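PDB 5EVI: beta-Lactamase/D-Alanine Carboxypeptidase from Pseudomonas syringae pv. tomato, which probably hydrolyses beta-lactam antibiotics to substituted beta-amino acids, as a class C beta-lactamase that confers antibiotic resistance. Local coordinates for residues T54-L66 with S190-A204. Residues are numbered along the deposited sequence; the frame is centred on the assembly and turned at random.
Sequences TGQPVSSDTLFEL and STYVNVPDDKQTLYA
The ring of Y203 meets E65 at its edge, where E65 CG lies in the ring plane, while the carboxylate is turned 67° from that plane. The CB bond of Y203 points away from 54-66, but with CG anti to the backbone N (chi1 -159°) the ring swings back, and E65, extended beyond CG, meets it: Y203 OH donates to E65 OE2 over 2.6 Å, on the lone pair facing away from the other oxygen. Tyrosine suits this place, its hydroxyl serving a buried carboxylate and its ring a cation-pi contact with R215. The Y192 ring carries P196 CD on one face, and L63 CD1 comes to it obliquely. The F64 ring has V58 CG1 at its edge, in plane, with A204 CB near it at a slant.

L63 pairs with Y203 in a single beta bridge, framed by two oppositely directed bonds, L63 N to L202 O (2.8 Å) and A204 N to L63 O (3.0 Å). Branched leucine suits because each methyl has its own neighbours: CD1 meets V195 CG1 tip to tip at 3.9 Å, while CD2 lies 3.5 Å from S190 OG. L202 CB packs on L63 CG (3.8 Å), and the small A204 methyl fits against T62 CG2. A water spans D61 O and S190 OG; the D61 carboxylate instead forms a salt bridge with R233.

In this serine beta-lactamase fold, the contact joins two loops outside the large antiparallel sheet, one leading into helix 70-83, whose start probably carries the SxxK motif, the other to strand 206-207. Glutamate offers two oxygens: OE1 is hydrogen-bonded with T322 OG1, and OE2 also accepts from V216 N. The two donors on OE2 would probably favour the ionised form.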
# COMPACT_ATOMS: atom_id res chain seq x y z
N THR D 54 -22.13 2.96 -17.73
CA THR D 54 -23.29 3.23 -16.87
C THR D 54 -23.49 4.74 -16.61
O THR D 54 -24.61 5.19 -16.41
CB THR D 54 -23.20 2.51 -15.51
OG1 THR D 54 -22.15 3.07 -14.69
CG2 THR D 54 -22.96 1.01 -15.69
N GLY D 55 -22.40 5.50 -16.59
CA GLY D 55 -22.44 6.91 -16.23
C GLY D 55 -22.76 7.16 -14.77
O GLY D 55 -23.15 8.28 -14.41
N GLN D 56 -22.61 6.14 -13.92
CA GLN D 56 -22.92 6.27 -12.49
C GLN D 56 -21.85 7.17 -11.85
O GLN D 56 -20.66 6.97 -12.09
CB GLN D 56 -22.95 4.91 -11.80
CG GLN D 56 -23.52 4.97 -10.39
CD GLN D 56 -23.19 3.78 -9.52
OE1 GLN D 56 -22.01 3.48 -9.27
NE2 GLN D 56 -24.22 3.12 -9.00
N PRO D 57 -22.26 8.19 -11.06
CA PRO D 57 -21.28 9.12 -10.49
C PRO D 57 -20.35 8.50 -9.45
O PRO D 57 -20.74 7.59 -8.70
CB PRO D 57 -22.16 10.18 -9.82
CG PRO D 57 -23.37 9.40 -9.41
CD PRO D 57 -23.63 8.49 -10.58
N VAL D 58 -19.13 9.02 -9.37
CA VAL D 58 -18.20 8.59 -8.36
C VAL D 58 -18.74 9.08 -7.01
O VAL D 58 -19.14 10.24 -6.86
CB VAL D 58 -16.76 9.11 -8.63
CG1 VAL D 58 -15.84 8.79 -7.47
CG2 VAL D 58 -16.21 8.51 -9.92
N SER D 59 -18.78 8.16 -6.04
CA SER D 59 -19.08 8.49 -4.64
C SER D 59 -17.92 8.10 -3.72
O SER D 59 -16.99 7.37 -4.11
CB SER D 59 -20.33 7.74 -4.18
OG SER D 59 -20.04 6.36 -3.96
N SER D 60 -18.03 8.52 -2.47
CA SER D 60 -17.12 8.04 -1.43
C SER D 60 -17.28 6.53 -1.11
O SER D 60 -16.54 6.02 -0.27
CB SER D 60 -17.31 8.87 -0.16
OG SER D 60 -17.00 10.22 -0.44
N ASP D 61 -18.25 5.85 -1.73
CA ASP D 61 -18.44 4.40 -1.58
C ASP D 61 -18.11 3.59 -2.83
O ASP D 61 -18.12 2.36 -2.79
CB ASP D 61 -19.89 4.14 -1.17
CG ASP D 61 -20.28 4.94 0.05
OD1 ASP D 61 -19.50 4.93 1.04
OD2 ASP D 61 -21.34 5.61 0.01
N THR D 62 -17.84 4.27 -3.94
CA THR D 62 -17.28 3.64 -5.13
C THR D 62 -16.02 2.85 -4.79
O THR D 62 -15.12 3.40 -4.15
CB THR D 62 -16.90 4.71 -6.13
OG1 THR D 62 -18.04 5.54 -6.40
CG2 THR D 62 -16.36 4.11 -7.44
N LEU D 63 -15.93 1.61 -5.26
CA LEU D 63 -14.75 0.75 -5.03
C LEU D 63 -13.73 0.95 -6.14
O LEU D 63 -14.06 0.81 -7.33
CB LEU D 63 -15.13 -0.74 -4.95
CG LEU D 63 -16.50 -1.15 -4.38
CD1 LEU D 63 -16.62 -2.66 -4.37
CD2 LEU D 63 -16.74 -0.59 -2.99
N PHE D 64 -12.49 1.26 -5.75
CA PHE D 64 -11.33 1.33 -6.64
C PHE D 64 -10.32 0.25 -6.28
O PHE D 64 -10.11 -0.05 -5.09
CB PHE D 64 -10.64 2.69 -6.51
CG PHE D 64 -11.50 3.86 -6.91
CD1 PHE D 64 -11.33 4.49 -8.14
CD2 PHE D 64 -12.47 4.37 -6.04
CE1 PHE D 64 -12.09 5.57 -8.52
CE2 PHE D 64 -13.25 5.45 -6.41
CZ PHE D 64 -13.07 6.06 -7.65
N GLU D 65 -9.70 -0.34 -7.31
CA GLU D 65 -8.52 -1.21 -7.15
C GLU D 65 -7.38 -0.36 -6.56
O GLU D 65 -7.04 0.69 -7.12
CB GLU D 65 -8.09 -1.81 -8.49
CG GLU D 65 -9.03 -2.88 -9.05
CD GLU D 65 -8.75 -3.25 -10.51
OE1 GLU D 65 -7.72 -2.81 -11.06
OE2 GLU D 65 -9.57 -3.97 -11.14
N LEU D 66 -6.85 -0.80 -5.43
CA LEU D 66 -5.76 -0.12 -4.73
C LEU D 66 -4.38 -0.48 -5.25
O LEU D 66 -3.41 0.20 -4.92
CB LEU D 66 -5.83 -0.42 -3.23
CG LEU D 66 -7.02 0.16 -2.46
CD1 LEU D 66 -6.83 -0.11 -0.98
CD2 LEU D 66 -7.20 1.66 -2.71
N SER D 190 -16.15 -2.20 3.75
CA SER D 190 -16.30 -2.22 2.29
C SER D 190 -14.95 -2.32 1.57
O SER D 190 -14.79 -1.80 0.46
CB SER D 190 -17.07 -1.00 1.80
OG SER D 190 -17.31 -1.12 0.40
N THR D 191 -13.99 -3.01 2.19
CA THR D 191 -12.68 -3.27 1.63
C THR D 191 -12.61 -4.78 1.36
O THR D 191 -12.91 -5.57 2.25
CB THR D 191 -11.57 -2.84 2.61
OG1 THR D 191 -11.71 -1.45 2.88
CG2 THR D 191 -10.18 -3.10 2.04
N TYR D 192 -12.22 -5.16 0.15
CA TYR D 192 -12.32 -6.55 -0.31
C TYR D 192 -11.08 -7.05 -1.05
O TYR D 192 -10.51 -6.33 -1.87
CB TYR D 192 -13.54 -6.71 -1.24
CG TYR D 192 -14.84 -6.25 -0.63
CD1 TYR D 192 -15.54 -7.08 0.25
CD2 TYR D 192 -15.37 -5.00 -0.92
CE1 TYR D 192 -16.74 -6.67 0.82
CE2 TYR D 192 -16.57 -4.58 -0.35
CZ TYR D 192 -17.25 -5.42 0.52
OH TYR D 192 -18.42 -5.00 1.09
N VAL D 193 -10.66 -8.27 -0.73
CA VAL D 193 -9.78 -9.07 -1.58
C VAL D 193 -10.57 -9.59 -2.79
O VAL D 193 -10.07 -9.54 -3.92
CB VAL D 193 -9.12 -10.22 -0.79
CG1 VAL D 193 -8.45 -11.23 -1.72
CG2 VAL D 193 -8.09 -9.66 0.19
N ASN D 194 -11.78 -10.09 -2.55
CA ASN D 194 -12.71 -10.48 -3.61
C ASN D 194 -14.06 -9.81 -3.41
O ASN D 194 -14.70 -10.00 -2.37
CB ASN D 194 -12.89 -12.01 -3.62
CG ASN D 194 -11.75 -12.73 -4.32
OD1 ASN D 194 -11.31 -12.33 -5.39
ND2 ASN D 194 -11.29 -13.81 -3.71
N VAL D 195 -14.50 -9.05 -4.41
CA VAL D 195 -15.73 -8.25 -4.31
C VAL D 195 -16.95 -9.18 -4.41
O VAL D 195 -17.06 -9.95 -5.37
CB VAL D 195 -15.81 -7.17 -5.41
CG1 VAL D 195 -17.11 -6.37 -5.30
CG2 VAL D 195 -14.60 -6.24 -5.33
N PRO D 196 -17.87 -9.10 -3.43
CA PRO D 196 -19.10 -9.90 -3.53
C PRO D 196 -20.02 -9.46 -4.67
O PRO D 196 -19.82 -8.40 -5.26
CB PRO D 196 -19.79 -9.69 -2.18
CG PRO D 196 -18.75 -9.13 -1.27
CD PRO D 196 -17.80 -8.38 -2.14
N ASP D 197 -21.04 -10.27 -4.94
CA ASP D 197 -21.98 -10.00 -6.04
C ASP D 197 -22.90 -8.81 -5.75
O ASP D 197 -23.26 -8.07 -6.67
CB ASP D 197 -22.80 -11.25 -6.36
CG ASP D 197 -21.94 -12.42 -6.80
OD1 ASP D 197 -21.06 -12.22 -7.67
OD2 ASP D 197 -22.13 -13.54 -6.27
N ASP D 198 -23.27 -8.62 -4.48
CA ASP D 198 -24.11 -7.47 -4.08
C ASP D 198 -23.35 -6.13 -4.01
O ASP D 198 -23.98 -5.08 -4.01
CB ASP D 198 -24.86 -7.77 -2.76
CG ASP D 198 -23.96 -7.72 -1.53
OD1 ASP D 198 -22.80 -8.17 -1.59
OD2 ASP D 198 -24.43 -7.24 -0.47
N LYS D 199 -22.01 -6.18 -3.93
CA LYS D 199 -21.16 -4.97 -3.98
C LYS D 199 -20.47 -4.76 -5.33
O LYS D 199 -19.64 -3.85 -5.47
CB LYS D 199 -20.09 -5.03 -2.87
CG LYS D 199 -20.63 -5.25 -1.47
CD LYS D 199 -21.39 -4.03 -0.95
CE LYS D 199 -22.04 -4.30 0.39
NZ LYS D 199 -23.12 -3.31 0.68
N GLN D 200 -20.82 -5.58 -6.33
CA GLN D 200 -20.29 -5.45 -7.69
C GLN D 200 -20.76 -4.14 -8.34
O GLN D 200 -20.01 -3.52 -9.09
CB GLN D 200 -20.70 -6.67 -8.54
CG GLN D 200 -19.84 -6.91 -9.77
CD GLN D 200 -18.39 -7.21 -9.44
OE1 GLN D 200 -18.07 -7.74 -8.36
NE2 GLN D 200 -17.49 -6.88 -10.36
N THR D 201 -22.00 -3.75 -8.04
CA THR D 201 -22.58 -2.44 -8.42
C THR D 201 -21.68 -1.21 -8.19
O THR D 201 -21.68 -0.29 -9.01
CB THR D 201 -23.97 -2.21 -7.75
OG1 THR D 201 -24.52 -0.96 -8.17
CG2 THR D 201 -23.90 -2.25 -6.22
N LEU D 202 -20.92 -1.20 -7.09
CA LEU D 202 -20.06 -0.06 -6.72
C LEU D 202 -18.63 -0.12 -7.28
O LEU D 202 -17.86 0.83 -7.11
CB LEU D 202 -20.00 0.09 -5.20
CG LEU D 202 -21.31 0.46 -4.50
CD1 LEU D 202 -21.19 0.25 -3.00
CD2 LEU D 202 -21.71 1.90 -4.81
N TYR D 203 -18.27 -1.23 -7.94
CA TYR D 203 -16.94 -1.42 -8.53
C TYR D 203 -16.78 -0.52 -9.78
O TYR D 203 -17.52 -0.65 -10.76
CB TYR D 203 -16.74 -2.90 -8.88
CG TYR D 203 -15.31 -3.41 -9.05
CD1 TYR D 203 -15.07 -4.78 -9.14
CD2 TYR D 203 -14.21 -2.55 -9.12
CE1 TYR D 203 -13.78 -5.28 -9.30
CE2 TYR D 203 -12.92 -3.04 -9.29
CZ TYR D 203 -12.71 -4.41 -9.37
OH TYR D 203 -11.44 -4.91 -9.54
N ALA D 204 -15.82 0.39 -9.72
CA ALA D 204 -15.53 1.28 -10.85
C ALA D 204 -14.88 0.51 -12.01
O ALA D 204 -14.28 -0.53 -11.81
CB ALA D 204 -14.61 2.40 -10.40
O HOH W 1 -18.75 0.89 -0.39